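Local atomic coordinates of ammonium transporter (Kuenenia stuttgartiensis, PDB entry 6EU6), a protein that probably senses ammonium at the membrane through an ammonium-transporter fold and relays the signal to a histidine kinase. Residues G166-H171 with I332-V337; A259-K262 with G267-F270; I273-V278 with L297-L302; S283-T288 with K343-A348. All blocks are in the same frame, centred on the assembly; numbering follows the deposited sequence.

Contact 1: G166-H171 with I332-V337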
loop_
_atom_site.group_PDB
_atom_site.type_symbol
_atom_site.label_atom_id
_atom_site.label_comp_id
_atom_site.label_asym_id
_atom_site.label_seq_id
_atom_site.Cartn_x
_atom_site.Cartn_y
_atom_site.Cartn_z
ATOM N N GLY A 166 -3.178 -0.258 -22.103
ATOM C CA GLY A 166 -4.606 -0.458 -22.063
ATOM C C GLY A 166 -5.486 0.756 -21.874
ATOM O O GLY A 166 -6.556 0.683 -21.220
ATOM N N ALA A 167 -5.084 1.883 -22.441
ATOM C CA ALA A 167 -5.968 3.021 -22.400
ATOM C C ALA A 167 -7.367 2.697 -22.996
ATOM O O ALA A 167 -8.420 3.112 -22.458
ATOM C CB ALA A 167 -5.355 4.208 -23.132
ATOM N N THR A 168 -7.339 1.964 -24.107
ATOM C CA THR A 168 -8.524 1.478 -24.760
ATOM C C THR A 168 -8.880 0.079 -24.230
ATOM O O THR A 168 -10.001 -0.151 -23.797
ATOM C CB THR A 168 -8.344 1.458 -26.318
ATOM O OG1 THR A 168 -8.256 2.813 -26.804
ATOM C CG2 THR A 168 -9.531 0.859 -26.941
ATOM N N VAL A 169 -7.929 -0.819 -24.227
ATOM C CA VAL A 169 -8.205 -2.234 -23.958
ATOM C C VAL A 169 -8.793 -2.424 -22.536
ATOM O O VAL A 169 -9.751 -3.186 -22.345
ATOM C CB VAL A 169 -6.937 -3.049 -24.132
ATOM C CG1 VAL A 169 -7.156 -4.537 -23.720
ATOM C CG2 VAL A 169 -6.532 -3.049 -25.595
ATOM N N VAL A 170 -8.241 -1.707 -21.560
ATOM C CA VAL A 170 -8.766 -1.708 -20.206
ATOM C C VAL A 170 -9.785 -0.579 -19.984
ATOM O O VAL A 170 -10.931 -0.804 -19.624
ATOM C CB VAL A 170 -7.606 -1.671 -19.191
ATOM C CG1 VAL A 170 -8.139 -1.567 -17.745
ATOM C CG2 VAL A 170 -6.795 -2.988 -19.312
ATOM N N HIS A 171 -9.353 0.668 -20.139
ATOM C CA HIS A 171 -10.059 1.759 -19.581
ATOM C C HIS A 171 -11.260 2.148 -20.435
ATOM O O HIS A 171 -12.363 2.251 -19.948
ATOM C CB HIS A 171 -9.027 2.874 -19.378
ATOM C CG HIS A 171 -8.087 2.542 -18.252
ATOM N ND1 HIS A 171 -8.497 2.453 -16.943
ATOM C CD2 HIS A 171 -6.767 2.277 -18.251
ATOM C CE1 HIS A 171 -7.471 2.147 -16.182
ATOM N NE2 HIS A 171 -6.418 1.991 -16.956
ATOM N N ILE A 332 -8.625 9.822 -25.513
ATOM C CA ILE A 332 -7.648 10.840 -25.678
ATOM C C ILE A 332 -6.224 10.279 -25.676
ATOM O O ILE A 332 -5.388 10.620 -26.547
ATOM C CB ILE A 332 -7.765 11.934 -24.574
ATOM C CG1 ILE A 332 -9.110 12.607 -24.614
ATOM C CG2 ILE A 332 -6.587 12.887 -24.672
ATOM C CD1 ILE A 332 -9.507 13.325 -23.342
ATOM N N GLY A 333 -5.895 9.430 -24.703
ATOM C CA GLY A 333 -4.570 8.848 -24.702
ATOM C C GLY A 333 -4.297 8.004 -25.951
ATOM O O GLY A 333 -3.194 7.970 -26.510
ATOM N N THR A 334 -5.307 7.232 -26.365
ATOM C CA THR A 334 -5.130 6.331 -27.474
ATOM C C THR A 334 -4.853 7.168 -28.760
ATOM O O THR A 334 -3.944 6.811 -29.585
ATOM C CB THR A 334 -6.356 5.445 -27.568
ATOM O OG1 THR A 334 -6.441 4.613 -26.355
ATOM C CG2 THR A 334 -6.310 4.559 -28.877
ATOM N N LEU A 335 -5.622 8.256 -28.959
ATOM C CA LEU A 335 -5.359 9.170 -30.110
ATOM C C LEU A 335 -3.987 9.838 -30.030
ATOM O O LEU A 335 -3.290 9.973 -31.040
ATOM C CB LEU A 335 -6.443 10.208 -30.260
ATOM C CG LEU A 335 -7.816 9.648 -30.546
ATOM C CD1 LEU A 335 -8.774 10.815 -30.515
ATOM C CD2 LEU A 335 -7.859 8.920 -31.888
ATOM N N CYS A 336 -3.559 10.182 -28.832
ATOM C CA CYS A 336 -2.243 10.854 -28.594
ATOM C C CYS A 336 -1.054 9.991 -28.919
ATOM O O CYS A 336 0.010 10.518 -29.222
ATOM C CB CYS A 336 -2.148 11.327 -27.131
ATOM S SG CYS A 336 -3.039 12.854 -26.756
ATOM N N VAL A 337 -1.207 8.666 -28.904
ATOM C CA VAL A 337 -0.171 7.829 -29.366
ATOM C C VAL A 337 0.371 8.341 -30.758
ATOM O O VAL A 337 1.593 8.474 -30.988
ATOM C CB VAL A 337 -0.704 6.399 -29.585
ATOM C CG1 VAL A 337 0.228 5.615 -30.544
ATOM C CG2 VAL A 337 -0.882 5.662 -28.261
#
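Thr334 faces Ala167 and Thr168 across a buried helix-helix junction, where the start of helix 167-185 lies against helix 322-340. The evidence for close backbones is the 6.1 Å between CA of Ala167 and CA of Thr334. Followed outward, Thr334 first presents CB, 3.3 Å from OG1 of Thr168. Its methyl CG2 is equally near that same oxygen, so the Thr168 hydroxyl rests against the branch point of its partner as well as against the tip. OG1 of Thr334 then reaches two groups: OG1 of Thr168 at 2.6 Å and the methyl CB of Ala167 at 3.4 Å. The hydroxyl pair is close enough for a hydrogen bond, although the proton concerned has another acceptor within range. The two threonine side chains cross at about a right angle.

With chi1 at -64°, OG1 of Thr334 sits beside its own backbone N, a position from which it also bonds to the carbonyl O of Gly330 one turn back. One buried oxygen therefore has a polar mate in its own helix and a second polar neighbour in the opposing one.

Gly166 is the N-cap residue, and the carboxylate of Asp163 accepts from the backbone N of Gly166, Ala167, Thr168 and Val169, fixing the helix start that carries Thr168. Farther along, His171 ND1 bonds to His326 ND1 on helix 322-340. This carboxylate at a helix start, followed by a hydrogen-bonded histidine pair, is consistent with the twin-histidine pore of the Amt ammonium transporter fold.

Contact 2: A259-K262 with G267-F270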
loop_
_atom_site.group_PDB
_atom_site.type_symbol
_atom_site.label_atom_id
_atom_site.label_comp_id
_atom_site.label_asym_id
_atom_site.label_seq_id
_atom_site.Cartn_x
_atom_site.Cartn_y
_atom_site.Cartn_z
ATOM N N ALA A 259 -9.929 29.286 -12.929
ATOM C CA ALA A 259 -10.297 30.280 -13.923
ATOM C C ALA A 259 -11.829 30.267 -14.272
ATOM O O ALA A 259 -12.398 31.310 -14.501
ATOM C CB ALA A 259 -9.441 30.103 -15.168
ATOM N N THR A 260 -12.475 29.095 -14.287
ATOM C CA THR A 260 -13.828 28.922 -14.815
ATOM C C THR A 260 -14.908 28.759 -13.746
ATOM O O THR A 260 -16.097 28.874 -14.006
ATOM C CB THR A 260 -13.901 27.685 -15.711
ATOM O OG1 THR A 260 -13.602 26.528 -14.932
ATOM C CG2 THR A 260 -12.919 27.817 -16.900
ATOM N N ARG A 261 -14.509 28.434 -12.552
ATOM C CA ARG A 261 -15.439 28.301 -11.444
ATOM C C ARG A 261 -15.047 29.079 -10.204
ATOM O O ARG A 261 -15.751 28.951 -9.199
ATOM C CB ARG A 261 -15.607 26.828 -11.040
ATOM C CG ARG A 261 -15.905 25.895 -12.194
ATOM C CD ARG A 261 -16.043 24.458 -11.724
ATOM N NE ARG A 261 -15.929 23.581 -12.865
ATOM C CZ ARG A 261 -15.927 22.257 -12.833
ATOM N NH1 ARG A 261 -16.064 21.576 -11.696
ATOM N NH2 ARG A 261 -15.796 21.619 -13.969
ATOM N N LYS A 262 -13.941 29.844 -10.234
ATOM C CA LYS A 262 -13.469 30.662 -9.055
ATOM C C LYS A 262 -13.315 29.914 -7.659
ATOM O O LYS A 262 -13.339 30.520 -6.585
ATOM C CB LYS A 262 -14.325 31.971 -8.953
ATOM C CG LYS A 262 -14.116 32.968 -10.106
ATOM C CD LYS A 262 -13.994 34.418 -9.607
ATOM C CE LYS A 262 -13.796 35.448 -10.733
ATOM N NZ LYS A 262 -12.769 36.467 -10.368
ATOM N N GLY A 267 -13.889 17.139 -6.796
ATOM C CA GLY A 267 -14.376 16.080 -7.687
ATOM C C GLY A 267 -13.699 16.157 -9.048
ATOM O O GLY A 267 -13.166 15.169 -9.549
ATOM N N SER A 268 -13.660 17.353 -9.591
ATOM C CA SER A 268 -13.115 17.583 -10.927
ATOM C C SER A 268 -11.621 17.492 -10.912
ATOM O O SER A 268 -11.038 17.118 -11.918
ATOM C CB SER A 268 -13.571 18.938 -11.486
ATOM O OG SER A 268 -14.935 18.804 -11.761
ATOM N N LEU A 269 -10.970 17.886 -9.804
ATOM C CA LEU A 269 -9.525 17.744 -9.726
ATOM C C LEU A 269 -9.138 16.255 -9.775
ATOM O O LEU A 269 -8.202 15.856 -10.474
ATOM C CB LEU A 269 -9.004 18.372 -8.449
ATOM C CG LEU A 269 -7.538 18.104 -8.147
ATOM C CD1 LEU A 269 -6.665 18.834 -9.132
ATOM C CD2 LEU A 269 -7.220 18.556 -6.732
ATOM N N PHE A 270 -9.867 15.417 -9.030
ATOM C CA PHE A 270 -9.591 13.970 -9.074
ATOM C C PHE A 270 -9.833 13.413 -10.435
ATOM O O PHE A 270 -9.010 12.655 -10.982
ATOM C CB PHE A 270 -10.519 13.167 -8.111
ATOM C CG PHE A 270 -10.409 13.548 -6.632
ATOM C CD1 PHE A 270 -9.222 13.721 -6.027
ATOM C CD2 PHE A 270 -11.530 13.617 -5.857
ATOM C CE1 PHE A 270 -9.100 14.076 -4.691
ATOM C CE2 PHE A 270 -11.433 13.963 -4.520
ATOM C CZ PHE A 270 -10.208 14.158 -3.936
#
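Arg261, at the end of helix 234-261, reaches over the short turn that follows it and donates from NH1 to OG of Ser268 in helix 266-280. The backbones stay well apart, with 11.0 Å between CA of Arg261 and CA of Ser268, so side chains span the gap, most of it by the arginine. It does so by running extended from CG to NE.

Along the second segment, Gly267 comes first; its carbonyl O accepts from OG1 of Thr271, one turn on. Ser268 then provides the whole of this segment's contact with Arg261. The NH1 to OG distance is 3.0 Å, with an N-H...O angle of 148°, and the oxygen meets the edge of the guanidinium group while lying 22° out of its plane. The bond is thus moderately bent. CB of Ser268 lies 3.6 Å from the same NH1, which places the approach beside the serine stem. Arg261 and Ser268 each have a carboxylate partner as well: NH1 forms a salt bridge with Glu265 OE2, and OG bonds to Glu307 OE1. Ser268 OG therefore links the arginine to a second acidic group. Next in order, Leu269 packs on Leu52 and Phe270 on Leu48, both of a neighbouring subunit.

With a leucine in place of Arg261, Glu265 would probably lose its salt-bridge mate and Ser268 OG one of its donors. The geometry is that of a short interhelical turn between two consecutive membrane helices of the Amt bundle, bridged by a side-chain polar network where one helix ends and the next begins.

Contact 3: I273-V278 with L297-L302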
loop_
_atom_site.group_PDB
_atom_site.type_symbol
_atom_site.label_atom_id
_atom_site.label_comp_id
_atom_site.label_asym_id
_atom_site.label_seq_id
_atom_site.Cartn_x
_atom_site.Cartn_y
_atom_site.Cartn_z
ATOM N N ILE A 273 -6.846 14.119 -12.696
ATOM C CA ILE A 273 -5.686 13.347 -12.357
ATOM C C ILE A 273 -5.835 11.933 -12.904
ATOM O O ILE A 273 -4.963 11.444 -13.600
ATOM C CB ILE A 273 -5.438 13.366 -10.827
ATOM C CG1 ILE A 273 -5.005 14.799 -10.460
ATOM C CG2 ILE A 273 -4.358 12.359 -10.510
ATOM C CD1 ILE A 273 -5.017 15.084 -8.983
ATOM N N LEU A 274 -6.959 11.300 -12.592
ATOM C CA LEU A 274 -7.144 9.947 -13.023
ATOM C C LEU A 274 -7.227 9.822 -14.567
ATOM O O LEU A 274 -6.712 8.857 -15.134
ATOM C CB LEU A 274 -8.379 9.348 -12.363
ATOM C CG LEU A 274 -8.502 9.207 -10.869
ATOM C CD1 LEU A 274 -9.713 8.286 -10.610
ATOM C CD2 LEU A 274 -7.262 8.619 -10.304
ATOM N N ALA A 275 -7.894 10.788 -15.218
ATOM C CA ALA A 275 -7.942 10.819 -16.690
ATOM C C ALA A 275 -6.569 10.947 -17.306
ATOM O O ALA A 275 -6.253 10.299 -18.285
ATOM C CB ALA A 275 -8.851 11.920 -17.207
ATOM N N GLY A 276 -5.692 11.717 -16.697
ATOM C CA GLY A 276 -4.344 11.768 -17.193
ATOM C C GLY A 276 -3.566 10.491 -17.064
ATOM O O GLY A 276 -2.821 10.151 -17.987
ATOM N N LEU A 277 -3.757 9.796 -15.926
ATOM C CA LEU A 277 -3.251 8.485 -15.760
ATOM C C LEU A 277 -3.743 7.519 -16.846
ATOM O O LEU A 277 -2.950 6.800 -17.433
ATOM C CB LEU A 277 -3.468 7.987 -14.353
ATOM C CG LEU A 277 -2.560 8.708 -13.301
ATOM C CD1 LEU A 277 -3.152 8.654 -11.895
ATOM C CD2 LEU A 277 -1.125 8.182 -13.288
ATOM N N VAL A 278 -5.023 7.530 -17.082
ATOM C CA VAL A 278 -5.636 6.656 -18.088
ATOM C C VAL A 278 -4.987 6.965 -19.440
ATOM O O VAL A 278 -4.497 6.072 -20.116
ATOM C CB VAL A 278 -7.152 6.815 -18.128
ATOM C CG1 VAL A 278 -7.710 6.208 -19.418
ATOM C CG2 VAL A 278 -7.815 6.146 -16.898
ATOM N N LEU A 297 -1.778 17.664 -19.513
ATOM C CA LEU A 297 -2.404 18.977 -19.593
ATOM C C LEU A 297 -3.654 18.947 -20.471
ATOM O O LEU A 297 -4.758 19.315 -20.053
ATOM C CB LEU A 297 -1.396 19.936 -20.131
ATOM C CG LEU A 297 -1.808 21.349 -20.513
ATOM C CD1 LEU A 297 -0.498 22.124 -20.735
ATOM C CD2 LEU A 297 -2.715 21.440 -21.744
ATOM N N ILE A 298 -3.513 18.400 -21.643
ATOM C CA ILE A 298 -4.619 18.300 -22.565
ATOM C C ILE A 298 -5.739 17.383 -22.022
ATOM O O ILE A 298 -6.926 17.712 -22.079
ATOM C CB ILE A 298 -4.119 17.693 -23.867
ATOM C CG1 ILE A 298 -3.224 18.664 -24.617
ATOM C CG2 ILE A 298 -5.318 17.296 -24.770
ATOM C CD1 ILE A 298 -2.418 17.940 -25.721
ATOM N N THR A 299 -5.340 16.223 -21.457
ATOM C CA THR A 299 -6.323 15.279 -20.949
ATOM C C THR A 299 -7.047 15.824 -19.737
ATOM O O THR A 299 -8.263 15.665 -19.601
ATOM C CB THR A 299 -5.693 13.923 -20.595
ATOM O OG1 THR A 299 -4.951 13.435 -21.717
ATOM C CG2 THR A 299 -6.780 12.877 -20.091
ATOM N N GLY A 300 -6.331 16.479 -18.857
ATOM C CA GLY A 300 -6.931 17.036 -17.671
ATOM C C GLY A 300 -8.141 17.971 -17.957
ATOM O O GLY A 300 -9.224 17.828 -17.407
ATOM N N ILE A 301 -7.913 18.971 -18.782
ATOM C CA ILE A 301 -8.951 19.888 -19.229
ATOM C C ILE A 301 -10.045 19.152 -20.022
ATOM O O ILE A 301 -11.218 19.349 -19.756
ATOM C CB ILE A 301 -8.293 21.000 -20.074
ATOM C CG1 ILE A 301 -7.434 21.861 -19.140
ATOM C CG2 ILE A 301 -9.298 21.873 -20.788
ATOM C CD1 ILE A 301 -6.374 22.609 -19.884
ATOM N N LEU A 302 -9.687 18.348 -21.011
ATOM C CA LEU A 302 -10.724 17.742 -21.832
ATOM C C LEU A 302 -11.592 16.800 -21.002
ATOM O O LEU A 302 -12.818 16.623 -21.272
ATOM C CB LEU A 302 -10.156 16.983 -23.007
ATOM C CG LEU A 302 -9.457 17.837 -24.074
ATOM C CD1 LEU A 302 -8.937 16.969 -25.201
ATOM C CD2 LEU A 302 -10.488 18.764 -24.637
#
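Thr299 lays its methyl CG2 over the backbone of Ala275 and Gly276, where helix 289-312 packs on helix 266-280. CG2 is 3.2 Å from the carbonyl O of Ala275, and it also lies 3.4 Å from the carbonyl C. On one side it approaches CB of Ala275, at 3.7 Å, and on the other the backbone N of Gly276 at the same distance. The methyl thus covers a peptide link rather than a side chain, and the alanine methyl borders that patch.

The torsion accounts for this placement: CG2 is anti to the backbone N of Thr299, while chi1 of -53° puts OG1 beside that N. The hydroxyl turns back to its own helix and bonds to the carbonyl O of Ile295, so the polar branch is satisfied internally and the apolar branch is presented to the neighbouring helix.

The backbones come closest at Gly276 and Thr299, whose CA atoms are 5.5 Å apart, and Gly276 offers backbone alone at that point. On the flank, Thr299 also touches Ile332 of helix 322-340. Leu277 and Ile273 point away from the contact, the first to Trp220 of helix 206-226 and the second to Leu52 of a neighbouring subunit.

No hydrogen bond joins the segments, and 119 Å² is buried between them. The chemistry therefore implies a membrane-helix junction held by close van der Waals fit of small residues, with its one polar side chain spent within its own helix.

Contact 4: S283-T288 with K343-A348. With MES (2-(N-morpholino)-ethanesulfonic acid), chain C.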
loop_
_atom_site.group_PDB
_atom_site.type_symbol
_atom_site.label_atom_id
_atom_site.label_comp_id
_atom_site.label_asym_id
_atom_site.label_seq_id
_atom_site.Cartn_x
_atom_site.Cartn_y
_atom_site.Cartn_z
ATOM N N SER A 283 0.680 5.153 -23.972
ATOM C CA SER A 283 1.889 5.556 -24.631
ATOM C C SER A 283 3.087 5.758 -23.745
ATOM O O SER A 283 4.130 6.223 -24.208
ATOM C CB SER A 283 1.630 6.857 -25.382
ATOM O OG SER A 283 1.389 7.894 -24.460
ATOM N N SER A 284 3.020 5.365 -22.481
ATOM C CA SER A 284 4.082 5.796 -21.557
ATOM C C SER A 284 5.457 5.226 -21.908
ATOM O O SER A 284 6.449 5.760 -21.450
ATOM C CB SER A 284 3.710 5.471 -20.097
ATOM O OG SER A 284 3.453 4.108 -20.035
ATOM N N ASN A 285 5.547 4.153 -22.714
ATOM C CA ASN A 285 6.842 3.598 -23.094
ATOM C C ASN A 285 7.453 4.291 -24.320
ATOM O O ASN A 285 8.614 4.031 -24.656
ATOM C CB ASN A 285 6.695 2.124 -23.426
ATOM C CG ASN A 285 5.760 1.884 -24.637
ATOM O OD1 ASN A 285 4.723 2.549 -24.822
ATOM N ND2 ASN A 285 6.122 0.933 -25.451
ATOM N N MET A 286 6.720 5.182 -24.964
ATOM C CA MET A 286 7.141 5.691 -26.284
ATOM C C MET A 286 7.180 7.159 -26.417
ATOM O O MET A 286 7.442 7.667 -27.518
ATOM C CB MET A 286 6.296 5.085 -27.432
ATOM C CG MET A 286 4.816 5.247 -27.385
ATOM S SD MET A 286 3.836 4.184 -28.549
ATOM C CE MET A 286 4.455 2.640 -28.179
ATOM N N VAL A 287 6.977 7.853 -25.307
ATOM C CA VAL A 287 6.976 9.322 -25.298
ATOM C C VAL A 287 8.065 9.799 -24.359
ATOM O O VAL A 287 8.586 9.020 -23.568
ATOM C CB VAL A 287 5.613 9.936 -24.917
ATOM C CG1 VAL A 287 4.521 9.382 -25.806
ATOM C CG2 VAL A 287 5.227 9.706 -23.433
ATOM N N THR A 288 8.433 11.060 -24.506
ATOM C CA THR A 288 9.387 11.749 -23.630
ATOM C C THR A 288 8.628 12.346 -22.418
ATOM O O THR A 288 7.416 12.579 -22.478
ATOM C CB THR A 288 10.092 12.946 -24.387
ATOM O OG1 THR A 288 9.103 13.917 -24.776
ATOM C CG2 THR A 288 10.896 12.493 -25.628
ATOM N N LYS A 343 8.764 7.973 -33.381
ATOM C CA LYS A 343 8.426 7.388 -34.685
ATOM C C LYS A 343 8.765 5.908 -34.854
ATOM O O LYS A 343 8.002 5.187 -35.419
ATOM C CB LYS A 343 8.919 8.250 -35.858
ATOM C CG LYS A 343 7.888 9.317 -36.241
ATOM C CD LYS A 343 8.078 10.016 -37.598
ATOM C CE LYS A 343 7.126 9.567 -38.720
ATOM N NZ LYS A 343 6.462 10.719 -39.407
ATOM N N SER A 344 9.834 5.422 -34.267
ATOM C CA SER A 344 10.169 4.001 -34.307
ATOM C C SER A 344 9.113 3.076 -33.748
ATOM O O SER A 344 9.158 1.844 -33.988
ATOM C CB SER A 344 11.488 3.743 -33.518
ATOM O OG SER A 344 11.565 4.538 -32.332
ATOM N N TYR A 345 8.190 3.620 -32.935
ATOM C CA TYR A 345 7.107 2.801 -32.396
ATOM C C TYR A 345 5.857 2.685 -33.281
ATOM O O TYR A 345 4.979 1.827 -33.036
ATOM C CB TYR A 345 6.700 3.343 -31.012
ATOM C CG TYR A 345 7.706 3.012 -29.984
ATOM C CD1 TYR A 345 7.615 1.819 -29.309
ATOM C CD2 TYR A 345 8.740 3.855 -29.716
ATOM C CE1 TYR A 345 8.534 1.478 -28.368
ATOM C CE2 TYR A 345 9.675 3.529 -28.762
ATOM C CZ TYR A 345 9.526 2.337 -28.089
ATOM O OH TYR A 345 10.426 1.925 -27.185
ATOM N N LEU A 346 5.725 3.573 -34.258
ATOM C CA LEU A 346 4.528 3.575 -35.048
ATOM C C LEU A 346 4.414 2.259 -35.838
ATOM O O LEU A 346 5.405 1.669 -36.243
ATOM C CB LEU A 346 4.497 4.800 -35.920
ATOM C CG LEU A 346 4.604 6.142 -35.213
ATOM C CD1 LEU A 346 4.551 7.229 -36.291
ATOM C CD2 LEU A 346 3.508 6.394 -34.217
ATOM N N LEU A 347 3.205 1.748 -35.999
ATOM C CA LEU A 347 3.037 0.532 -36.749
ATOM C C LEU A 347 2.310 0.821 -38.042
ATOM O O LEU A 347 2.188 -0.073 -38.847
ATOM C CB LEU A 347 2.212 -0.490 -35.958
ATOM C CG LEU A 347 2.863 -1.074 -34.712
ATOM C CD1 LEU A 347 1.823 -2.010 -34.054
ATOM C CD2 LEU A 347 4.151 -1.798 -35.071
ATOM N N ALA A 348 1.800 2.036 -38.251
ATOM C CA ALA A 348 0.990 2.296 -39.427
ATOM C C ALA A 348 1.816 1.876 -40.615
ATOM O O ALA A 348 2.996 2.250 -40.683
ATOM C CB ALA A 348 0.678 3.751 -39.519
HETATM O O1 MES C . 5.213 -5.772 -25.885
HETATM C C2 MES C . 5.116 -4.601 -26.711
HETATM C C3 MES C . 6.341 -3.726 -26.533
HETATM N N4 MES C . 6.628 -3.470 -25.114
HETATM C C5 MES C . 6.561 -4.645 -24.217
HETATM C C6 MES C . 5.321 -5.456 -24.498
HETATM C C7 MES C . 8.004 -2.937 -24.979
HETATM C C8 MES C . 8.008 -1.428 -25.196
HETATM S S MES C . 9.518 -0.722 -25.112
HETATM O O1S MES C . 9.392 0.576 -24.397
HETATM O O2S MES C . 10.535 -1.618 -24.490
HETATM O O3S MES C . 9.967 -0.419 -26.488
#
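A Met-aromatic contact between Met286 and Tyr345 joins two interhelical loops beside a bound MES molecule, which probably came from the crystallisation liquor. CB of Met286 stands over one face of the tyrosine ring, 3.7 Å from its centroid and 20° off the normal, a CH-pi approach offset toward the rim. The chain bends at chi3 (52°), bringing CE of Met286 back to 3.5 Å from CD1 of Tyr345. SD of Met286 is 5.0 Å from the centroid of the Tyr345 ring, obliquely placed at 43°. ND2 of Asn285 also approaches obliquely, 3.8 Å from CE1 of Tyr345.

Sulfonate oxygen O3S lies in the plane at the ring's edge. Tyr345 OH bonds to MES O3S at 2.5 Å, so short that its exact length is doubtful, whereas Asn285 ND2 makes a weak, 3.5 Å bond to MES O1S. A serine in place of Tyr345 would probably uncover CB and CE of Met286 and leave the sulfonate without its phenol donor.

The first loop connects helices 266-280 and 289-312, the second helices 322-340 and 353-385. Asn241 of helix 234-261 binds the carbonyls of Ser284 and Val287, and Gln356 of helix 353-385 accepts from the backbone N of Leu347 and Ala348.

Overall arrangement
Contact 1 is the hub. Its centre is 12 Å from that of contact 3 and 13 Å from contact 4's, and it touches both: Ile332 CG2 is 3.4 Å from Thr299 OG1, His171 CB is 3.6 Å from Val278 CG1, and Val337 CG2 is 4.0 Å from Ser283 CB. His171 ties the histidine pair to helix 266-280. That helix also carries contact 2, centre to centre 13 Å from contact 3. Contacts 2 and 4, the latter the one meeting the bound MES, are the most separated, with centres 32 Å and nearest atoms about 17 Å apart. In sequence, contacts 2 and 3 nest inside the loop closed by contact 1; contact 4 crosses contacts 1 and 3.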